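Local coordinates for SmhA (Serratia marcescens, PDB 7A27), which forms the A component of the tripartite alpha-pore-forming toxin Smh and, in its soluble form, probably represents the state before insertion into a target membrane, at residues T168-N173 and V276-Q281; Q44-G49 and A270-S275; D117-Y122 and G306-A311; K82-A87 and K347-A352. All coordinates share one frame; numbering follows the deposited sequence.

Interaction 1: T168-N173 and V276-Q281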
loop_
_atom_site.group_PDB
_atom_site.type_symbol
_atom_site.label_atom_id
_atom_site.label_comp_id
_atom_site.label_asym_id
_atom_site.label_seq_id
_atom_site.Cartn_x
_atom_site.Cartn_y
_atom_site.Cartn_z
ATOM N N THR A 168 19.773 -20.806 -3.783
ATOM C CA THR A 168 18.627 -21.283 -4.606
ATOM C C THR A 168 17.340 -20.729 -3.993
ATOM O O THR A 168 16.517 -20.189 -4.748
ATOM C CB THR A 168 18.578 -22.812 -4.712
ATOM O OG1 THR A 168 19.784 -23.248 -5.339
ATOM C CG2 THR A 168 17.400 -23.301 -5.522
ATOM N N ILE A 169 17.209 -20.829 -2.669
ATOM C CA ILE A 169 16.032 -20.333 -1.898
ATOM C C ILE A 169 15.959 -18.805 -2.018
ATOM O O ILE A 169 14.899 -18.302 -2.390
ATOM C CB ILE A 169 16.101 -20.828 -0.440
ATOM C CG1 ILE A 169 15.806 -22.329 -0.378
ATOM C CG2 ILE A 169 15.177 -20.031 0.469
ATOM C CD1 ILE A 169 16.100 -22.959 0.954
ATOM N N ALA A 170 17.048 -18.091 -1.738
ATOM C CA ALA A 170 17.100 -16.610 -1.781
ATOM C C ALA A 170 16.660 -16.146 -3.166
ATOM O O ALA A 170 15.851 -15.229 -3.227
ATOM C CB ALA A 170 18.483 -16.109 -1.433
ATOM N N GLU A 171 17.154 -16.797 -4.225
ATOM C CA GLU A 171 16.875 -16.454 -5.644
ATOM C C GLU A 171 15.398 -16.693 -5.945
ATOM O O GLU A 171 14.806 -15.839 -6.601
ATOM C CB GLU A 171 17.811 -17.207 -6.596
ATOM C CG GLU A 171 19.182 -16.544 -6.685
ATOM C CD GLU A 171 20.226 -17.188 -7.582
ATOM O OE1 GLU A 171 20.202 -18.464 -7.725
ATOM O OE2 GLU A 171 21.066 -16.398 -8.148
ATOM N N LEU A 172 14.821 -17.799 -5.479
ATOM C CA LEU A 172 13.390 -18.132 -5.711
ATOM C C LEU A 172 12.475 -17.127 -4.998
ATOM O O LEU A 172 11.509 -16.693 -5.635
ATOM C CB LEU A 172 13.129 -19.574 -5.264
ATOM C CG LEU A 172 13.667 -20.627 -6.231
ATOM C CD1 LEU A 172 13.718 -22.015 -5.600
ATOM C CD2 LEU A 172 12.819 -20.642 -7.505
ATOM N N ASN A 173 12.742 -16.772 -3.737
ATOM C CA ASN A 173 11.939 -15.768 -2.988
ATOM C C ASN A 173 11.951 -14.441 -3.769
ATOM O O ASN A 173 10.901 -13.793 -3.838
ATOM C CB ASN A 173 12.429 -15.580 -1.550
ATOM C CG ASN A 173 12.157 -16.751 -0.627
ATOM O OD1 ASN A 173 11.078 -17.346 -0.630
ATOM N ND2 ASN A 173 13.127 -17.052 0.216
ATOM N N VAL A 276 13.783 -22.134 8.279
ATOM C CA VAL A 276 12.664 -21.389 8.931
ATOM C C VAL A 276 13.005 -19.893 8.912
ATOM O O VAL A 276 12.224 -19.120 8.353
ATOM C CB VAL A 276 12.390 -21.894 10.359
ATOM C CG1 VAL A 276 11.372 -21.012 11.072
ATOM C CG2 VAL A 276 11.932 -23.342 10.381
ATOM N N ALA A 277 14.153 -19.515 9.474
ATOM C CA ALA A 277 14.635 -18.117 9.551
ATOM C C ALA A 277 14.516 -17.438 8.177
ATOM O O ALA A 277 14.042 -16.286 8.136
ATOM C CB ALA A 277 16.045 -18.089 10.075
ATOM N N LYS A 278 14.898 -18.144 7.105
ATOM C CA LYS A 278 14.868 -17.631 5.712
ATOM C C LYS A 278 13.425 -17.413 5.261
ATOM O O LYS A 278 13.173 -16.360 4.636
ATOM C CB LYS A 278 15.536 -18.599 4.731
ATOM C CG LYS A 278 17.046 -18.722 4.790
ATOM C CD LYS A 278 17.594 -19.324 3.487
ATOM C CE LYS A 278 18.759 -18.540 2.924
ATOM N NZ LYS A 278 18.494 -17.089 2.766
ATOM N N SER A 279 12.537 -18.372 5.565
ATOM C CA SER A 279 11.091 -18.336 5.226
ATOM C C SER A 279 10.416 -17.098 5.839
ATOM O O SER A 279 9.550 -16.481 5.142
ATOM C CB SER A 279 10.392 -19.572 5.680
ATOM O OG SER A 279 8.998 -19.366 5.592
ATOM N N VAL A 280 10.769 -16.775 7.094
ATOM C CA VAL A 280 10.214 -15.620 7.861
ATOM C C VAL A 280 10.724 -14.326 7.237
ATOM O O VAL A 280 9.894 -13.429 6.991
ATOM C CB VAL A 280 10.583 -15.674 9.357
ATOM C CG1 VAL A 280 10.238 -14.383 10.078
ATOM C CG2 VAL A 280 9.905 -16.840 10.045
ATOM N N GLN A 281 12.041 -14.246 7.010
ATOM C CA GLN A 281 12.727 -13.048 6.466
ATOM C C GLN A 281 12.164 -12.708 5.081
ATOM O O GLN A 281 12.077 -11.499 4.776
ATOM C CB GLN A 281 14.234 -13.283 6.434
ATOM C CG GLN A 281 15.005 -12.219 5.679
ATOM C CD GLN A 281 14.693 -10.820 6.149
ATOM O OE1 GLN A 281 14.256 -10.608 7.289
ATOM N NE2 GLN A 281 14.915 -9.865 5.252
#
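The first two torsions of Lys278, chi1 at -72° and a nearly extended chi2 at -161°, carry its CD to Ile169, and bends farther out, at chi3 and chi4, then turn the ammonium group toward Ala170. On the facing helix, the first torsion of Ile169 sets CG2 trans to the backbone N, and this methyl branch does the touching: Ile169 CG2 lies 3.9 Å from Lys278 CD, with the two side chains running at a slant. Farther along the lysine, NZ stands 4.3 Å from Ala170 CB. The segments belong to helices 160-188 and 272-299, which run nearly parallel here, at 17°, with their axes 11.0 Å apart. Such a wide spacing leaves a long side chain to bridge it, and Lys278 supplies the largest share of the 138 Å² buried. Helix 160-188 leads into the two-stranded antiparallel hairpin of 198-206 and 230-237, consistent with the head region of ClyA-like toxins. Asn173 also leans inward, although its ND2 remains 4.5 Å from the carbonyl O of Lys278 and makes no hydrogen bond to it. The lysine charge is matched by Glu155 in a salt bridge, whereas Ile169 is covered further by Ala263, Tyr264 and Leu267 of helix 247-268.

Interaction 2: Q44-G49 and A270-S275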
loop_
_atom_site.group_PDB
_atom_site.type_symbol
_atom_site.label_atom_id
_atom_site.label_comp_id
_atom_site.label_asym_id
_atom_site.label_seq_id
_atom_site.Cartn_x
_atom_site.Cartn_y
_atom_site.Cartn_z
ATOM N N GLN A 44 10.843 -26.349 20.471
ATOM C CA GLN A 44 11.895 -25.997 21.458
ATOM C C GLN A 44 12.869 -27.180 21.555
ATOM O O GLN A 44 13.407 -27.434 22.646
ATOM C CB GLN A 44 11.244 -25.656 22.798
ATOM C CG GLN A 44 10.449 -24.368 22.795
ATOM C CD GLN A 44 9.528 -24.282 23.989
ATOM O OE1 GLN A 44 9.295 -25.269 24.680
ATOM N NE2 GLN A 44 8.984 -23.099 24.235
ATOM N N SER A 45 13.070 -27.879 20.442
ATOM C CA SER A 45 13.970 -29.052 20.314
ATOM C C SER A 45 15.067 -28.736 19.287
ATOM O O SER A 45 15.586 -29.672 18.667
ATOM C CB SER A 45 13.165 -30.294 19.953
ATOM O OG SER A 45 12.253 -30.019 18.896
ATOM N N MET A 46 15.415 -27.454 19.137
ATOM C CA MET A 46 16.424 -26.945 18.162
ATOM C C MET A 46 17.310 -25.888 18.836
ATOM O O MET A 46 17.065 -25.602 20.020
ATOM C CB MET A 46 15.714 -26.370 16.939
ATOM C CG MET A 46 14.730 -27.369 16.387
ATOM S SD MET A 46 14.365 -27.142 14.656
ATOM C CE MET A 46 14.308 -28.861 14.137
ATOM N N ASP A 47 18.313 -25.351 18.134
ATOM C CA ASP A 47 19.296 -24.412 18.746
ATOM C C ASP A 47 18.537 -23.458 19.674
ATOM O O ASP A 47 17.711 -22.678 19.202
ATOM C CB ASP A 47 20.143 -23.679 17.695
ATOM C CG ASP A 47 21.230 -22.802 18.307
ATOM O OD1 ASP A 47 21.746 -23.165 19.391
ATOM O OD2 ASP A 47 21.535 -21.745 17.721
ATOM N N PRO A 48 18.743 -23.513 21.016
ATOM C CA PRO A 48 18.042 -22.606 21.927
ATOM C C PRO A 48 18.269 -21.122 21.572
ATOM O O PRO A 48 17.302 -20.372 21.549
ATOM C CB PRO A 48 18.623 -22.934 23.317
ATOM C CG PRO A 48 19.215 -24.323 23.178
ATOM C CD PRO A 48 19.637 -24.440 21.728
ATOM N N GLY A 49 19.525 -20.757 21.273
ATOM C CA GLY A 49 19.980 -19.379 20.979
ATOM C C GLY A 49 19.330 -18.767 19.742
ATOM O O GLY A 49 18.978 -17.573 19.806
ATOM N N ALA A 270 19.979 -30.891 6.771
ATOM C CA ALA A 270 21.107 -30.551 7.675
ATOM C C ALA A 270 20.829 -29.264 8.464
ATOM O O ALA A 270 21.207 -29.233 9.635
ATOM C CB ALA A 270 22.386 -30.432 6.873
ATOM N N ASN A 271 20.262 -28.219 7.839
ATOM C CA ASN A 271 19.981 -26.897 8.470
ATOM C C ASN A 271 18.482 -26.578 8.354
ATOM O O ASN A 271 18.091 -25.853 7.428
ATOM C CB ASN A 271 20.816 -25.769 7.852
ATOM C CG ASN A 271 22.272 -26.129 7.692
ATOM O OD1 ASN A 271 22.607 -27.060 6.961
ATOM N ND2 ASN A 271 23.137 -25.372 8.343
ATOM N N ALA A 272 17.673 -27.104 9.278
ATOM C CA ALA A 272 16.201 -26.959 9.337
ATOM C C ALA A 272 15.823 -25.595 9.920
ATOM O O ALA A 272 14.921 -24.932 9.375
ATOM C CB ALA A 272 15.666 -28.072 10.194
ATOM N N LEU A 273 16.506 -25.187 10.987
ATOM C CA LEU A 273 16.178 -23.939 11.707
ATOM C C LEU A 273 16.540 -22.734 10.834
ATOM O O LEU A 273 15.822 -21.726 10.912
ATOM C CB LEU A 273 16.894 -23.929 13.060
ATOM C CG LEU A 273 16.340 -22.934 14.084
ATOM C CD1 LEU A 273 14.829 -23.056 14.223
ATOM C CD2 LEU A 273 16.988 -23.144 15.438
ATOM N N LEU A 274 17.603 -22.825 10.028
ATOM C CA LEU A 274 17.998 -21.724 9.107
ATOM C C LEU A 274 16.919 -21.595 8.032
ATOM O O LEU A 274 16.549 -20.452 7.722
ATOM C CB LEU A 274 19.365 -22.011 8.490
ATOM C CG LEU A 274 19.828 -21.027 7.415
ATOM C CD1 LEU A 274 20.050 -19.628 7.992
ATOM C CD2 LEU A 274 21.113 -21.532 6.761
ATOM N N SER A 275 16.439 -22.727 7.495
ATOM C CA SER A 275 15.339 -22.793 6.496
ATOM C C SER A 275 14.155 -21.955 7.005
ATOM O O SER A 275 13.617 -21.135 6.231
ATOM C CB SER A 275 14.932 -24.223 6.226
ATOM O OG SER A 275 16.042 -25.007 5.793
#
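The start of helix 272-299 meets the turn that leads into helix 48-96, so two helix N-termini come together at one end of the elongated bundle. Leu273 reaches across with both methyls. Its chi1 of -162° sends CG away from the backbone N and directs the isobutyl group at the turn; Leu273 CD2 then lies 3.8 Å from Met46 CB and 3.7 Å from the backbone N of Asp47. The other branch, Leu273 CD1, approaches Met46 SD at 4.1 Å. The two side chains run antiparallel alongside each other, and the methionine continues past the leucine to Ala272, where Met46 CE is 4.2 Å from Ala272 CB. The two N-cap positions differ. Asp47 OD2 accepts a weak hydrogen bond from Leu50 N; Asn271 holds the corresponding place before helix 272-299 without a side-chain cap, although its carbonyl O accepts a 2.8 Å hydrogen bond from Ser275 OG. Leu273 is enclosed further by Leu41, Leu50, Thr51 and Ile54. Between the segments themselves no hydrogen bond forms, which implies that dispersion and the burial of leucine and methionine carbon join these helix starts, while Asp47 and Asn271 take part in hydrogen bonds at the starts of their own helices.

Interaction 3: D117-Y122 and G306-A311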
loop_
_atom_site.group_PDB
_atom_site.type_symbol
_atom_site.label_atom_id
_atom_site.label_comp_id
_atom_site.label_asym_id
_atom_site.label_seq_id
_atom_site.Cartn_x
_atom_site.Cartn_y
_atom_site.Cartn_z
ATOM N N ASP A 117 -8.292 27.434 2.484
ATOM C CA ASP A 117 -8.127 27.151 3.931
ATOM C C ASP A 117 -8.269 25.638 4.176
ATOM O O ASP A 117 -7.378 25.053 4.825
ATOM C CB ASP A 117 -9.180 27.918 4.732
ATOM C CG ASP A 117 -8.920 28.049 6.210
ATOM O OD1 ASP A 117 -7.746 28.105 6.543
ATOM O OD2 ASP A 117 -9.903 28.096 6.994
ATOM N N VAL A 118 -9.357 25.031 3.691
ATOM C CA VAL A 118 -9.657 23.590 3.899
ATOM C C VAL A 118 -8.500 22.773 3.335
ATOM O O VAL A 118 -8.025 21.862 4.030
ATOM C CB VAL A 118 -10.982 23.184 3.245
ATOM C CG1 VAL A 118 -11.182 21.654 3.294
ATOM C CG2 VAL A 118 -12.147 23.927 3.882
ATOM N N ALA A 119 -8.086 23.077 2.110
ATOM C CA ALA A 119 -6.958 22.407 1.435
ATOM C C ALA A 119 -5.723 22.501 2.334
ATOM O O ALA A 119 -5.009 21.499 2.458
ATOM C CB ALA A 119 -6.707 23.047 0.097
ATOM N N GLN A 120 -5.491 23.653 2.958
ATOM C CA GLN A 120 -4.312 23.853 3.835
ATOM C C GLN A 120 -4.431 22.924 5.056
ATOM O O GLN A 120 -3.378 22.443 5.514
ATOM C CB GLN A 120 -4.148 25.327 4.220
ATOM C CG GLN A 120 -2.726 25.654 4.666
ATOM C CD GLN A 120 -2.429 27.121 4.838
ATOM O OE1 GLN A 120 -3.002 27.788 5.688
ATOM N NE2 GLN A 120 -1.475 27.626 4.066
ATOM N N HIS A 121 -5.652 22.687 5.564
ATOM C CA HIS A 121 -5.913 21.766 6.706
ATOM C C HIS A 121 -5.654 20.320 6.245
ATOM O O HIS A 121 -4.962 19.578 6.969
ATOM C CB HIS A 121 -7.299 21.989 7.346
ATOM C CG HIS A 121 -7.338 23.084 8.369
ATOM N ND1 HIS A 121 -7.803 24.356 8.053
ATOM C CD2 HIS A 121 -6.966 23.126 9.670
ATOM C CE1 HIS A 121 -7.717 25.132 9.104
ATOM N NE2 HIS A 121 -7.198 24.404 10.109
ATOM N N TYR A 122 -6.134 19.952 5.060
ATOM C CA TYR A 122 -5.945 18.596 4.491
ATOM C C TYR A 122 -4.446 18.365 4.227
ATOM O O TYR A 122 -3.976 17.231 4.367
ATOM C CB TYR A 122 -6.875 18.397 3.288
ATOM C CG TYR A 122 -8.359 18.421 3.610
ATOM C CD1 TYR A 122 -8.843 18.240 4.898
ATOM C CD2 TYR A 122 -9.300 18.477 2.589
ATOM C CE1 TYR A 122 -10.205 18.177 5.163
ATOM C CE2 TYR A 122 -10.667 18.423 2.840
ATOM C CZ TYR A 122 -11.126 18.275 4.131
ATOM O OH TYR A 122 -12.478 18.269 4.366
ATOM N N GLY A 306 -1.078 21.278 -0.715
ATOM C CA GLY A 306 -0.517 22.642 -0.674
ATOM C C GLY A 306 -0.608 23.332 -2.012
ATOM O O GLY A 306 -0.822 24.557 -2.008
ATOM N N LYS A 307 -0.458 22.586 -3.113
ATOM C CA LYS A 307 -0.586 23.128 -4.491
ATOM C C LYS A 307 -2.041 23.537 -4.744
ATOM O O LYS A 307 -2.239 24.574 -5.406
ATOM C CB LYS A 307 -0.095 22.133 -5.541
ATOM C CG LYS A 307 1.421 22.036 -5.666
ATOM C CD LYS A 307 1.901 21.313 -6.915
ATOM C CE LYS A 307 3.326 21.698 -7.277
ATOM N NZ LYS A 307 3.916 20.792 -8.289
ATOM N N VAL A 308 -3.015 22.760 -4.251
ATOM C CA VAL A 308 -4.469 23.082 -4.375
ATOM C C VAL A 308 -4.742 24.342 -3.549
ATOM O O VAL A 308 -5.526 25.194 -4.013
ATOM C CB VAL A 308 -5.366 21.917 -3.923
ATOM C CG1 VAL A 308 -6.846 22.274 -3.955
ATOM C CG2 VAL A 308 -5.116 20.693 -4.773
ATOM N N ALA A 309 -4.117 24.457 -2.373
ATOM C CA ALA A 309 -4.280 25.612 -1.464
ATOM C C ALA A 309 -3.790 26.884 -2.172
ATOM O O ALA A 309 -4.560 27.857 -2.208
ATOM C CB ALA A 309 -3.558 25.369 -0.166
ATOM N N GLU A 310 -2.580 26.852 -2.739
ATOM C CA GLU A 310 -1.960 28.017 -3.421
ATOM C C GLU A 310 -2.807 28.377 -4.655
ATOM O O GLU A 310 -3.099 29.568 -4.849
ATOM C CB GLU A 310 -0.504 27.736 -3.811
ATOM C CG GLU A 310 0.520 27.740 -2.686
ATOM C CD GLU A 310 1.919 27.302 -3.149
ATOM O OE1 GLU A 310 2.677 26.690 -2.318
ATOM O OE2 GLU A 310 2.269 27.556 -4.348
ATOM N N ALA A 311 -3.218 27.393 -5.454
ATOM C CA ALA A 311 -4.001 27.595 -6.692
ATOM C C ALA A 311 -5.321 28.290 -6.370
ATOM O O ALA A 311 -5.723 29.176 -7.138
ATOM C CB ALA A 311 -4.246 26.271 -7.359
#
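Val308 and Ala119 meet where helix 301-321 packs on helix 104-155, and the valine can be followed outward from Val308 CB, which is 4.4 Å from Ala119 CB. From there CG1, the branch that touches, extends anti to the backbone N (chi1 176°) and comes to 4.1 Å from the same Ala119 CB; it also reaches Phe86 of helix 48-96, its neighbour there being CZ. One residue on, Ala309 completes the contact. Its CB sits 3.9 Å from Ala119 CB and 4.1 Å from the backbone N of Gln120, while Ala119 CB in turn lies 3.8 Å from Ala309 N. With such small side chains at the crossing, the axes approach to 7.9 Å in an antiparallel sense, at 164°. That spacing falls in the range known from Alacoils, although one alanine pair does not establish their repeat. Beside it, Ser116 OG hydrogen-bonds to the carbonyl O of Ala309, and Tyr122 meets Trp305 edge to face. Methyls packed on methyls and on neighbouring backbone atoms thus make the contact between these segments: the attraction is van der Waals and hydrophobic, without direction, and it depends on the backbones coming close.

Interaction 4: K82-A87 and K347-A352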
loop_
_atom_site.group_PDB
_atom_site.type_symbol
_atom_site.label_atom_id
_atom_site.label_comp_id
_atom_site.label_asym_id
_atom_site.label_seq_id
_atom_site.Cartn_x
_atom_site.Cartn_y
_atom_site.Cartn_z
ATOM N N LYS A 82 -11.327 12.899 3.188
ATOM C CA LYS A 82 -11.089 14.361 3.117
ATOM C C LYS A 82 -11.176 14.813 1.650
ATOM O O LYS A 82 -11.802 15.857 1.397
ATOM C CB LYS A 82 -9.789 14.687 3.862
ATOM C CG LYS A 82 -9.960 14.705 5.378
ATOM C CD LYS A 82 -8.655 14.632 6.159
ATOM C CE LYS A 82 -8.692 15.232 7.547
ATOM N NZ LYS A 82 -9.943 14.938 8.288
ATOM N N ALA A 83 -10.639 14.026 0.716
ATOM C CA ALA A 83 -10.716 14.309 -0.729
ATOM C C ALA A 83 -12.181 14.281 -1.196
ATOM O O ALA A 83 -12.581 15.223 -1.881
ATOM C CB ALA A 83 -9.847 13.349 -1.498
ATOM N N SER A 84 -12.960 13.249 -0.868
ATOM C CA SER A 84 -14.406 13.196 -1.217
ATOM C C SER A 84 -15.056 14.488 -0.728
ATOM O O SER A 84 -15.750 15.160 -1.532
ATOM C CB SER A 84 -15.126 12.034 -0.590
ATOM O OG SER A 84 -14.468 10.820 -0.878
ATOM N N ASN A 85 -14.835 14.781 0.563
ATOM C CA ASN A 85 -15.387 15.969 1.253
ATOM C C ASN A 85 -15.087 17.205 0.399
ATOM O O ASN A 85 -16.013 17.990 0.144
ATOM C CB ASN A 85 -14.850 16.091 2.685
ATOM C CG ASN A 85 -15.504 15.156 3.686
ATOM O OD1 ASN A 85 -16.166 14.192 3.320
ATOM N ND2 ASN A 85 -15.360 15.470 4.968
ATOM N N PHE A 86 -13.846 17.352 -0.062
ATOM C CA PHE A 86 -13.431 18.517 -0.871
ATOM C C PHE A 86 -14.229 18.521 -2.181
ATOM O O PHE A 86 -14.695 19.594 -2.594
ATOM C CB PHE A 86 -11.927 18.525 -1.128
ATOM C CG PHE A 86 -11.390 19.873 -1.545
ATOM C CD1 PHE A 86 -11.496 20.307 -2.850
ATOM C CD2 PHE A 86 -10.789 20.720 -0.628
ATOM C CE1 PHE A 86 -11.019 21.551 -3.237
ATOM C CE2 PHE A 86 -10.314 21.963 -1.018
ATOM C CZ PHE A 86 -10.431 22.375 -2.326
ATOM N N ALA A 87 -14.401 17.368 -2.830
ATOM C CA ALA A 87 -15.182 17.280 -4.080
ATOM C C ALA A 87 -16.583 17.821 -3.827
ATOM O O ALA A 87 -17.052 18.664 -4.640
ATOM C CB ALA A 87 -15.234 15.870 -4.598
ATOM N N LYS A 347 -15.022 9.408 -7.501
ATOM C CA LYS A 347 -15.353 7.996 -7.838
ATOM C C LYS A 347 -14.113 7.129 -7.585
ATOM O O LYS A 347 -14.244 6.036 -6.988
ATOM C CB LYS A 347 -15.769 7.818 -9.297
ATOM C CG LYS A 347 -16.916 8.686 -9.789
ATOM C CD LYS A 347 -18.284 8.484 -9.158
ATOM C CE LYS A 347 -19.289 9.442 -9.777
ATOM N NZ LYS A 347 -20.639 9.317 -9.180
ATOM N N SER A 348 -12.946 7.581 -8.046
ATOM C CA SER A 348 -11.648 6.894 -7.841
ATOM C C SER A 348 -11.463 6.623 -6.339
ATOM O O SER A 348 -11.036 5.506 -5.983
ATOM C CB SER A 348 -10.528 7.695 -8.440
ATOM O OG SER A 348 -9.279 7.074 -8.165
ATOM N N ILE A 349 -11.835 7.596 -5.500
ATOM C CA ILE A 349 -11.762 7.544 -4.009
ATOM C C ILE A 349 -12.760 6.517 -3.481
ATOM O O ILE A 349 -12.365 5.702 -2.624
ATOM C CB ILE A 349 -12.022 8.922 -3.364
ATOM C CG1 ILE A 349 -11.028 9.989 -3.831
ATOM C CG2 ILE A 349 -12.019 8.792 -1.832
ATOM C CD1 ILE A 349 -9.660 9.873 -3.188
ATOM N N ASP A 350 -14.015 6.585 -3.924
ATOM C CA ASP A 350 -15.077 5.639 -3.494
ATOM C C ASP A 350 -14.582 4.198 -3.680
ATOM O O ASP A 350 -14.781 3.376 -2.747
ATOM C CB ASP A 350 -16.384 5.888 -4.251
ATOM C CG ASP A 350 -17.176 7.109 -3.799
ATOM O OD1 ASP A 350 -17.029 7.519 -2.641
ATOM O OD2 ASP A 350 -17.961 7.627 -4.609
ATOM N N ASN A 351 -13.939 3.911 -4.821
ATOM C CA ASN A 351 -13.463 2.544 -5.186
ATOM C C ASN A 351 -12.270 2.160 -4.295
ATOM O O ASN A 351 -12.182 0.988 -3.908
ATOM C CB ASN A 351 -13.153 2.400 -6.683
ATOM C CG ASN A 351 -12.858 0.961 -7.088
ATOM O OD1 ASN A 351 -13.570 0.034 -6.699
ATOM N ND2 ASN A 351 -11.817 0.743 -7.876
ATOM N N ALA A 352 -11.376 3.098 -3.993
ATOM C CA ALA A 352 -10.186 2.850 -3.144
ATOM C C ALA A 352 -10.645 2.481 -1.732
ATOM O O ALA A 352 -10.078 1.525 -1.161
ATOM C CB ALA A 352 -9.268 4.040 -3.131
#
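Ile349 buries the most surface here, 51 Å², and it divides its two arms between neighbouring residues of helix 48-96. The short arm, CG2, points to Ser84, whose OG is 3.3 Å away; the same OG is 4.0 Å from Ile349 CB. The long arm leaves in a different direction: with chi1 at -59° and chi2 at -76°, the chain folds so that CD1 reaches the methyl of Ala83, 3.9 Å from its CB. Ser84 is second, with 36 Å². A chi1 of -53° swings its hydroxyl to the side of its backbone N, and it meets the isoleucine as a packing atom, since no hydrogen bond crosses. Ala83 gives a smaller methyl surface of 26 Å² to the same side chain. A single branched side chain therefore rests on two adjacent small residues, and the backbones remain moderately separated, Ser84 CA to Ile349 CA being 6.8 Å. Around this spot the long helices of the bundle close in: helix 14-37 brings His18 against Ile349, Tyr80 covers it from helix 48-96, and Phe345 of helix 325-358 lies on Ala83. On another side of 82-87, Phe86 meets the rings of Trp342 and Trp305, while Lys82 touches Tyr122 of helix 104-155.

Interactions 1 and 2 share helix 272-299 through adjoining segments, their centres 15 Å apart, and lie on the opposite side of the chain's centre from interactions 3 and 4, which touch one another and are more deeply buried. Interactions 2 and 4 both draw on helix 48-96, in the turn just before it and farther along it, with centres about 50 Å apart. Chemistry follows place. The partly buried pair uses longer side chains, a lysine with its charge paired outside the contact and a leucine with a methionine at a turn. The buried pair relies on alanine, valine, isoleucine and a packed serine, and in interaction 3 on very close helices. No hydrogen bond crosses any of the four.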